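Local coordinates for protein glycinin A3B4 subunit (Glycine max, PDB 2D5F) that serves as a seed storage globulin of the 11S family in soybean, a two-cupin subunit that assembles into hexamers, at residues R396-V401 and D413-R418; N389-V394 and G419-V424; C85-E90 and Q108-K113. All coordinates share one frame; numbering follows the deposited sequence.

Interaction 1 of 3, residues R396-V401 and D413-R418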
loop_
_atom_site.group_PDB
_atom_site.type_symbol
_atom_site.label_atom_id
_atom_site.label_comp_id
_atom_site.label_asym_id
_atom_site.label_seq_id
_atom_site.Cartn_x
_atom_site.Cartn_y
_atom_site.Cartn_z
ATOM N N ARG B 396 -1.107 33.887 19.572
ATOM C CA ARG B 396 -1.384 35.308 19.699
ATOM C C ARG B 396 -2.825 35.588 20.077
ATOM O O ARG B 396 -3.727 34.815 19.762
ATOM C CB ARG B 396 -1.068 36.029 18.391
ATOM C CG ARG B 396 -0.855 37.519 18.561
ATOM C CD ARG B 396 -1.321 38.251 17.328
ATOM N NE ARG B 396 -2.756 38.076 17.147
ATOM C CZ ARG B 396 -3.390 38.279 16.000
ATOM N NH1 ARG B 396 -2.706 38.667 14.932
ATOM N NH2 ARG B 396 -4.700 38.083 15.916
ATOM N N GLY B 397 -3.038 36.704 20.765
ATOM C CA GLY B 397 -4.388 37.073 21.135
ATOM C C GLY B 397 -4.962 36.354 22.334
ATOM O O GLY B 397 -4.237 35.862 23.204
ATOM N N LYS B 398 -6.286 36.276 22.362
ATOM C CA LYS B 398 -6.973 35.661 23.474
ATOM C C LYS B 398 -8.421 35.381 23.084
ATOM O O LYS B 398 -9.002 36.084 22.256
ATOM C CB LYS B 398 -6.904 36.629 24.659
ATOM C CG LYS B 398 -7.598 36.202 25.929
ATOM C CD LYS B 398 -7.345 37.254 27.005
ATOM C CE LYS B 398 -8.110 36.963 28.273
ATOM N NZ LYS B 398 -7.690 37.872 29.380
ATOM N N GLY B 399 -9.002 34.347 23.676
ATOM C CA GLY B 399 -10.378 34.024 23.364
ATOM C C GLY B 399 -10.993 33.098 24.386
ATOM O O GLY B 399 -10.301 32.557 25.244
ATOM N N ARG B 400 -12.301 32.917 24.288
ATOM C CA ARG B 400 -13.026 32.047 25.198
ATOM C C ARG B 400 -13.079 30.653 24.573
ATOM O O ARG B 400 -13.501 30.495 23.427
ATOM C CB ARG B 400 -14.442 32.594 25.416
ATOM C CG ARG B 400 -15.346 31.738 26.296
ATOM C CD ARG B 400 -14.888 31.712 27.741
ATOM N NE ARG B 400 -15.934 32.155 28.664
ATOM C CZ ARG B 400 -17.116 31.559 28.811
ATOM N NH1 ARG B 400 -18.003 32.035 29.678
ATOM N NH2 ARG B 400 -17.417 30.486 28.093
ATOM N N VAL B 401 -12.624 29.655 25.321
ATOM C CA VAL B 401 -12.617 28.278 24.842
ATOM C C VAL B 401 -13.437 27.398 25.773
ATOM O O VAL B 401 -13.415 27.571 26.998
ATOM C CB VAL B 401 -11.173 27.724 24.759
ATOM C CG1 VAL B 401 -11.182 26.285 24.257
ATOM C CG2 VAL B 401 -10.329 28.612 23.846
ATOM N N ASP B 413 -13.612 25.778 30.456
ATOM C CA ASP B 413 -14.491 26.871 30.075
ATOM C C ASP B 413 -13.853 28.147 30.579
ATOM O O ASP B 413 -14.034 28.522 31.736
ATOM C CB ASP B 413 -15.873 26.703 30.720
ATOM C CG ASP B 413 -16.915 27.634 30.119
ATOM O OD1 ASP B 413 -16.533 28.702 29.599
ATOM O OD2 ASP B 413 -18.116 27.303 30.171
ATOM N N GLY B 414 -13.090 28.809 29.723
ATOM C CA GLY B 414 -12.447 30.035 30.150
ATOM C C GLY B 414 -11.651 30.692 29.052
ATOM O O GLY B 414 -11.719 30.295 27.894
ATOM N N GLU B 415 -10.899 31.716 29.430
ATOM C CA GLU B 415 -10.076 32.451 28.491
ATOM C C GLU B 415 -8.801 31.663 28.255
ATOM O O GLU B 415 -8.300 31.001 29.160
ATOM C CB GLU B 415 -9.713 33.824 29.067
ATOM C CG GLU B 415 -10.903 34.667 29.494
ATOM C CD GLU B 415 -11.814 35.007 28.335
ATOM O OE1 GLU B 415 -11.348 35.665 27.381
ATOM O OE2 GLU B 415 -12.996 34.613 28.377
ATOM N N LEU B 416 -8.287 31.740 27.035
ATOM C CA LEU B 416 -7.052 31.068 26.670
ATOM C C LEU B 416 -6.273 32.130 25.904
ATOM O O LEU B 416 -6.809 32.738 24.974
ATOM C CB LEU B 416 -7.342 29.861 25.770
ATOM C CG LEU B 416 -6.220 28.829 25.630
ATOM C CD1 LEU B 416 -5.971 28.184 26.980
ATOM C CD2 LEU B 416 -6.608 27.770 24.598
ATOM N N ARG B 417 -5.026 32.374 26.298
ATOM C CA ARG B 417 -4.234 33.396 25.628
ATOM C C ARG B 417 -2.840 32.948 25.218
ATOM O O ARG B 417 -2.392 31.841 25.539
ATOM C CB ARG B 417 -4.113 34.647 26.509
ATOM C CG ARG B 417 -3.274 34.456 27.757
ATOM C CD ARG B 417 -4.110 33.948 28.901
ATOM N NE ARG B 417 -4.996 34.979 29.435
ATOM C CZ ARG B 417 -5.981 34.729 30.293
ATOM N NH1 ARG B 417 -6.194 33.483 30.697
ATOM N NH2 ARG B 417 -6.743 35.716 30.753
ATOM N N ARG B 418 -2.154 33.839 24.516
ATOM C CA ARG B 418 -0.816 33.572 24.025
ATOM C C ARG B 418 0.092 32.876 25.034
ATOM O O ARG B 418 0.201 33.296 26.189
ATOM C CB ARG B 418 -0.162 34.873 23.565
ATOM C CG ARG B 418 1.244 34.681 23.030
ATOM C CD ARG B 418 1.865 35.990 22.599
ATOM N NE ARG B 418 3.205 35.774 22.063
ATOM C CZ ARG B 418 4.071 36.745 21.793
ATOM N NH1 ARG B 418 5.271 36.450 21.307
ATOM N NH2 ARG B 418 3.739 38.014 22.013
#
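Arg400 reaches two carboxylates of segment 413-418, Asp413 and Glu415. Its CG is anti to the backbone N (chi1 177°), and bends at chi2 and chi3 then curl the guanidinium toward them. Asp413 OD1 sits over one face of that group, making a 2.5 Å salt bridge to Arg400 NH2 with the two planes 71° apart; OD2 stands farther off. Glu415 comes instead to the edge, OE2 in the guanidinium plane, but its salt bridge to Arg400 NE is long at 3.8 Å. On the same sheet face the extended Lys398 runs beside Arg417, and its CE packs on Glu415 CB at 3.6 Å. Lys398 NZ and Arg417 NH2, two donors of like charge, are modelled only 2.7 Å apart, which makes the position of these tips doubtful. The other face is apolar: Val401 CG2 meets Leu416 CB at 3.8 Å, and both side chains touch Leu422. Between the backbones, Val401 N donates to Gly414 O at 2.8 Å, almost straight (177°), while Gly399 and Leu416 exchange two further bonds. A charged outer face backed by an apolar inner one suits an antiparallel strand pair in the wall of a cupin beta-barrel, here the C-terminal one.

Interaction 2 of 3, residues N389-V394 and G419-V424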
loop_
_atom_site.group_PDB
_atom_site.type_symbol
_atom_site.label_atom_id
_atom_site.label_comp_id
_atom_site.label_asym_id
_atom_site.label_seq_id
_atom_site.Cartn_x
_atom_site.Cartn_y
_atom_site.Cartn_z
ATOM N N ASN B 389 -6.175 12.928 19.443
ATOM C CA ASN B 389 -6.141 13.830 20.578
ATOM C C ASN B 389 -5.554 15.097 19.967
ATOM O O ASN B 389 -4.887 15.036 18.929
ATOM C CB ASN B 389 -5.204 13.322 21.677
ATOM C CG ASN B 389 -5.828 12.244 22.521
ATOM O OD1 ASN B 389 -7.007 12.313 22.854
ATOM N ND2 ASN B 389 -5.032 11.247 22.895
ATOM N N SER B 390 -5.783 16.238 20.603
ATOM C CA SER B 390 -5.267 17.492 20.071
ATOM C C SER B 390 -4.644 18.329 21.167
ATOM O O SER B 390 -4.999 18.190 22.338
ATOM C CB SER B 390 -6.395 18.299 19.425
ATOM O OG SER B 390 -6.944 17.614 18.321
ATOM N N VAL B 391 -3.710 19.190 20.783
ATOM C CA VAL B 391 -3.061 20.085 21.737
ATOM C C VAL B 391 -2.987 21.476 21.115
ATOM O O VAL B 391 -2.312 21.690 20.100
ATOM C CB VAL B 391 -1.634 19.619 22.093
ATOM C CG1 VAL B 391 -1.075 20.493 23.214
ATOM C CG2 VAL B 391 -1.653 18.153 22.515
ATOM N N ILE B 392 -3.702 22.410 21.723
ATOM C CA ILE B 392 -3.734 23.779 21.248
ATOM C C ILE B 392 -2.667 24.617 21.931
ATOM O O ILE B 392 -2.467 24.518 23.140
ATOM C CB ILE B 392 -5.093 24.446 21.552
ATOM C CG1 ILE B 392 -6.209 23.759 20.768
ATOM C CG2 ILE B 392 -5.039 25.924 21.190
ATOM C CD1 ILE B 392 -7.596 24.187 21.203
ATOM N N TYR B 393 -1.961 25.421 21.148
ATOM C CA TYR B 393 -0.971 26.336 21.701
ATOM C C TYR B 393 -1.339 27.687 21.098
ATOM O O TYR B 393 -1.333 27.844 19.877
ATOM C CB TYR B 393 0.460 25.975 21.295
ATOM C CG TYR B 393 1.458 27.007 21.783
ATOM C CD1 TYR B 393 1.910 27.001 23.102
ATOM C CD2 TYR B 393 1.869 28.054 20.951
ATOM C CE1 TYR B 393 2.745 28.017 23.588
ATOM C CE2 TYR B 393 2.704 29.077 21.426
ATOM C CZ TYR B 393 3.132 29.050 22.750
ATOM O OH TYR B 393 3.926 30.066 23.235
ATOM N N VAL B 394 -1.683 28.652 21.943
ATOM C CA VAL B 394 -2.065 29.968 21.441
ATOM C C VAL B 394 -0.829 30.762 21.064
ATOM O O VAL B 394 0.070 30.953 21.878
ATOM C CB VAL B 394 -2.899 30.743 22.480
ATOM C CG1 VAL B 394 -3.295 32.120 21.922
ATOM C CG2 VAL B 394 -4.147 29.939 22.823
ATOM N N GLY B 419 0.736 31.804 24.580
ATOM C CA GLY B 419 1.653 31.062 25.422
ATOM C C GLY B 419 1.055 29.908 26.194
ATOM O O GLY B 419 1.783 29.117 26.786
ATOM N N GLN B 420 -0.269 29.800 26.200
ATOM C CA GLN B 420 -0.913 28.721 26.929
ATOM C C GLN B 420 -1.176 27.496 26.065
ATOM O O GLN B 420 -1.397 27.602 24.863
ATOM C CB GLN B 420 -2.216 29.215 27.552
ATOM C CG GLN B 420 -1.987 30.389 28.472
ATOM C CD GLN B 420 -3.224 30.772 29.230
ATOM O OE1 GLN B 420 -4.272 31.016 28.637
ATOM N NE2 GLN B 420 -3.111 30.835 30.553
ATOM N N LEU B 421 -1.161 26.341 26.717
ATOM C CA LEU B 421 -1.355 25.048 26.075
ATOM C C LEU B 421 -2.633 24.405 26.608
ATOM O O LEU B 421 -2.815 24.322 27.818
ATOM C CB LEU B 421 -0.158 24.157 26.417
ATOM C CG LEU B 421 0.101 22.904 25.593
ATOM C CD1 LEU B 421 0.574 23.330 24.209
ATOM C CD2 LEU B 421 1.164 22.053 26.265
ATOM N N LEU B 422 -3.508 23.943 25.717
ATOM C CA LEU B 422 -4.754 23.308 26.146
ATOM C C LEU B 422 -5.000 22.026 25.366
ATOM O O LEU B 422 -5.086 22.036 24.135
ATOM C CB LEU B 422 -5.951 24.240 25.947
ATOM C CG LEU B 422 -7.291 23.593 26.322
ATOM C CD1 LEU B 422 -7.336 23.369 27.837
ATOM C CD2 LEU B 422 -8.452 24.472 25.884
ATOM N N VAL B 423 -5.114 20.921 26.092
ATOM C CA VAL B 423 -5.358 19.626 25.474
ATOM C C VAL B 423 -6.839 19.413 25.214
ATOM O O VAL B 423 -7.674 19.674 26.089
ATOM C CB VAL B 423 -4.879 18.480 26.382
ATOM C CG1 VAL B 423 -5.334 17.129 25.813
ATOM C CG2 VAL B 423 -3.372 18.533 26.525
ATOM N N VAL B 424 -7.168 18.946 24.012
ATOM C CA VAL B 424 -8.548 18.645 23.679
ATOM C C VAL B 424 -8.562 17.167 23.298
ATOM O O VAL B 424 -8.178 16.790 22.189
ATOM C CB VAL B 424 -9.070 19.508 22.507
ATOM C CG1 VAL B 424 -10.517 19.124 22.182
ATOM C CG2 VAL B 424 -8.983 20.997 22.876
#
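Tyr393 lays its ring along the backbone of Gly419, with CZ 3.7 Å from Gly419 CA and OH closer still, at 3.3 Å from the same atom. CG anti to the backbone N (chi1 175°) carries the ring toward Gly419, and Leu421 CD1 lies at the ring edge, near its plane, 4.1 Å from Tyr393 CD1. An alanine in place of Tyr393 would probably open a gap beside Gly419 and leave Leu421 CD1 without the ring edge it packs on. Leu421 CD1 also presses on Val391 CG1 at 3.4 Å, tighter than usual for two methyls, which probably limits rotation of these branches. Gly419 adopts a positive phi (92°) at which a CB would collide with the preceding carbonyl oxygen. Its N donates to Val394 O at 2.9 Å, and Val394 N reaches Gln420 O, closing this end of the pair. Further along, Ile392 and Leu422 exchange two 2.8 Å bonds between backbone N and O atoms, and Ser390 and Val424 exchange another pair. On the Ile392 face, Ile392 CD1 packs against Val424 CG2 at 3.9 Å, and the Ile392 side chain lies about 4 Å from a bound magnesium ion. Strand 390-395 is flanked on its other edge by strand 438-445, whereas strand 421-424 is bonded through Leu421 to Leu17; the face of Val391, Tyr393, Leu421 and Val423 packs against helix 38-43, Trp33 and strand 46-52 of the N-terminal half.

Interaction 3 of 3, residues C85-E90 and Q108-K113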
loop_
_atom_site.group_PDB
_atom_site.type_symbol
_atom_site.label_atom_id
_atom_site.label_comp_id
_atom_site.label_asym_id
_atom_site.label_seq_id
_atom_site.Cartn_x
_atom_site.Cartn_y
_atom_site.Cartn_z
ATOM N N CYS B 85 23.319 8.919 3.646
ATOM C CA CYS B 85 23.041 9.789 2.509
ATOM C C CYS B 85 24.246 10.623 2.075
ATOM O O CYS B 85 25.067 11.016 2.902
ATOM C CB CYS B 85 21.878 10.704 2.845
ATOM S SG CYS B 85 20.292 9.822 2.938
ATOM N N PRO B 86 24.357 10.916 0.767
ATOM C CA PRO B 86 25.477 11.705 0.239
ATOM C C PRO B 86 25.437 13.162 0.683
ATOM O O PRO B 86 24.369 13.705 0.959
ATOM C CB PRO B 86 25.314 11.586 -1.282
ATOM C CG PRO B 86 24.414 10.393 -1.477
ATOM C CD PRO B 86 23.459 10.497 -0.322
ATOM N N GLU B 87 26.606 13.790 0.748
ATOM C CA GLU B 87 26.688 15.194 1.133
ATOM C C GLU B 87 26.568 15.940 -0.193
ATOM O O GLU B 87 27.566 16.127 -0.898
ATOM C CB GLU B 87 28.038 15.489 1.796
ATOM C CG GLU B 87 28.622 14.322 2.591
ATOM C CD GLU B 87 27.646 13.728 3.593
ATOM O OE1 GLU B 87 27.876 12.588 4.029
ATOM O OE2 GLU B 87 26.654 14.396 3.951
ATOM N N THR B 88 25.344 16.346 -0.532
ATOM C CA THR B 88 25.063 17.026 -1.798
ATOM C C THR B 88 25.418 18.506 -1.869
ATOM O O THR B 88 25.309 19.121 -2.930
ATOM C CB THR B 88 23.578 16.870 -2.189
ATOM O OG1 THR B 88 22.757 17.515 -1.209
ATOM C CG2 THR B 88 23.202 15.393 -2.268
ATOM N N PHE B 89 25.807 19.083 -0.738
ATOM C CA PHE B 89 26.215 20.484 -0.689
ATOM C C PHE B 89 27.733 20.460 -0.539
ATOM O O PHE B 89 28.255 20.103 0.515
ATOM C CB PHE B 89 25.583 21.191 0.516
ATOM C CG PHE B 89 24.220 21.783 0.239
ATOM C CD1 PHE B 89 23.286 21.102 -0.541
ATOM C CD2 PHE B 89 23.869 23.022 0.771
ATOM C CE1 PHE B 89 22.025 21.648 -0.788
ATOM C CE2 PHE B 89 22.610 23.575 0.530
ATOM C CZ PHE B 89 21.685 22.883 -0.254
ATOM N N GLU B 90 28.454 20.800 -1.598
ATOM C CA GLU B 90 29.907 20.784 -1.502
ATOM C C GLU B 90 30.525 22.088 -1.980
ATOM O O GLU B 90 29.985 22.772 -2.850
ATOM C CB GLU B 90 30.484 19.597 -2.281
ATOM C CG GLU B 90 30.156 19.592 -3.755
ATOM C CD GLU B 90 30.612 18.320 -4.448
ATOM O OE1 GLU B 90 30.366 18.190 -5.664
ATOM O OE2 GLU B 90 31.209 17.449 -3.780
ATOM N N GLN B 108 36.670 21.702 0.297
ATOM C CA GLN B 108 37.029 22.507 1.458
ATOM C C GLN B 108 36.051 22.123 2.569
ATOM O O GLN B 108 36.345 22.248 3.757
ATOM C CB GLN B 108 36.907 23.997 1.123
ATOM C CG GLN B 108 37.173 24.934 2.293
ATOM C CD GLN B 108 35.934 25.195 3.131
ATOM O OE1 GLN B 108 34.963 25.786 2.653
ATOM N NE2 GLN B 108 35.959 24.753 4.385
ATOM N N ASP B 109 34.878 21.656 2.154
ATOM C CA ASP B 109 33.837 21.205 3.067
ATOM C C ASP B 109 32.660 20.675 2.264
ATOM O O ASP B 109 32.439 21.072 1.117
ATOM C CB ASP B 109 33.340 22.339 3.975
ATOM C CG ASP B 109 32.393 21.837 5.074
ATOM O OD1 ASP B 109 31.640 22.643 5.654
ATOM O OD2 ASP B 109 32.406 20.627 5.371
ATOM N N SER B 110 31.921 19.759 2.873
ATOM C CA SER B 110 30.733 19.192 2.259
ATOM C C SER B 110 29.853 18.731 3.409
ATOM O O SER B 110 30.351 18.349 4.472
ATOM C CB SER B 110 31.083 18.020 1.331
ATOM O OG SER B 110 31.642 16.931 2.040
ATOM N N HIS B 111 28.546 18.809 3.206
ATOM C CA HIS B 111 27.586 18.397 4.220
ATOM C C HIS B 111 26.242 18.180 3.540
ATOM O O HIS B 111 26.145 18.286 2.317
ATOM C CB HIS B 111 27.485 19.459 5.330
ATOM C CG HIS B 111 27.194 20.846 4.839
ATOM N ND1 HIS B 111 25.958 21.223 4.355
ATOM C CD2 HIS B 111 27.967 21.955 4.799
ATOM C CE1 HIS B 111 25.983 22.508 4.044
ATOM N NE2 HIS B 111 27.190 22.977 4.303
ATOM N N GLN B 112 25.211 17.866 4.312
ATOM C CA GLN B 112 23.902 17.640 3.717
ATOM C C GLN B 112 23.122 18.937 3.556
ATOM O O GLN B 112 23.522 19.983 4.062
ATOM C CB GLN B 112 23.105 16.599 4.530
ATOM C CG GLN B 112 23.678 15.195 4.380
ATOM C CD GLN B 112 22.934 14.116 5.158
ATOM O OE1 GLN B 112 23.416 12.986 5.273
ATOM N NE2 GLN B 112 21.766 14.453 5.690
ATOM N N LYS B 113 22.017 18.856 2.827
ATOM C CA LYS B 113 21.173 20.009 2.548
ATOM C C LYS B 113 20.828 20.878 3.754
ATOM O O LYS B 113 20.530 20.376 4.839
ATOM C CB LYS B 113 19.882 19.546 1.873
ATOM C CG LYS B 113 18.942 20.685 1.483
ATOM C CD LYS B 113 17.677 20.158 0.821
ATOM C CE LYS B 113 16.767 21.301 0.390
ATOM N NZ LYS B 113 15.648 20.808 -0.459
HETATM O O HOH W 1 22.026 16.478 1.256
#
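With chi1 -88° and chi2 40°, Phe89 turns one ring face to the backbone of Lys113, whose CA stands 3.9 Å from the ring centroid in a CH-pi contact. Lys113 CG adds a second aliphatic contact at Phe89 CZ. His111 takes chi1 54°, with CG between the backbone N and the carbonyl carbon; this swings the imidazole back so that ND1 donates to Gln112 O at 2.7 Å, the acceptor lying in the ring plane. Its CE1 rests 3.8 Å from Phe89 CB, the two rings oblique to each other. The backbones of Phe89 and His111 trade two hydrogen bonds, His111 N to Phe89 O being the shorter at 3.0 Å. Where the strands part, a water donates to Thr88 OG1, which also bonds Asp342 O of the fourth subunit, and accepts from Lys113 N at 2.9 Å. Cys85 fixes the start of its segment through a disulfide to Cys327. Other chains take up the polar ends: Asp109 pairs with Lys482 of the third subunit, Lys113 with Asp342 of the fourth. Because ND1 donates while NE2 accepts from Ile247 N, His111 is probably neutral, its proton on ND1, holding the ring between two backbone groups.

Overall arrangement
Interactions 1 and 2 belong to the C-terminal cupin domain and touch, Leu416 CG packing 3.7 Å from Val394 CG2; interaction 1 is nested inside the chain loop that interaction 2 closes, and strands 390-395 and 398-404 are consecutive, as are 415-417 and 421-424. Interaction 2 is core, mostly branched aliphatics with one aromatic, whereas interaction 1 is only partly buried and puts opposed and like charges on one face. Interaction 3 lies in the N-terminal cupin, with its centre about 45 Å from that of interaction 1, across the chain's centre. It too is buried, yet largely beneath neighbouring subunits, consistent with its mixture of aromatic packing and polar groups answered by other chains.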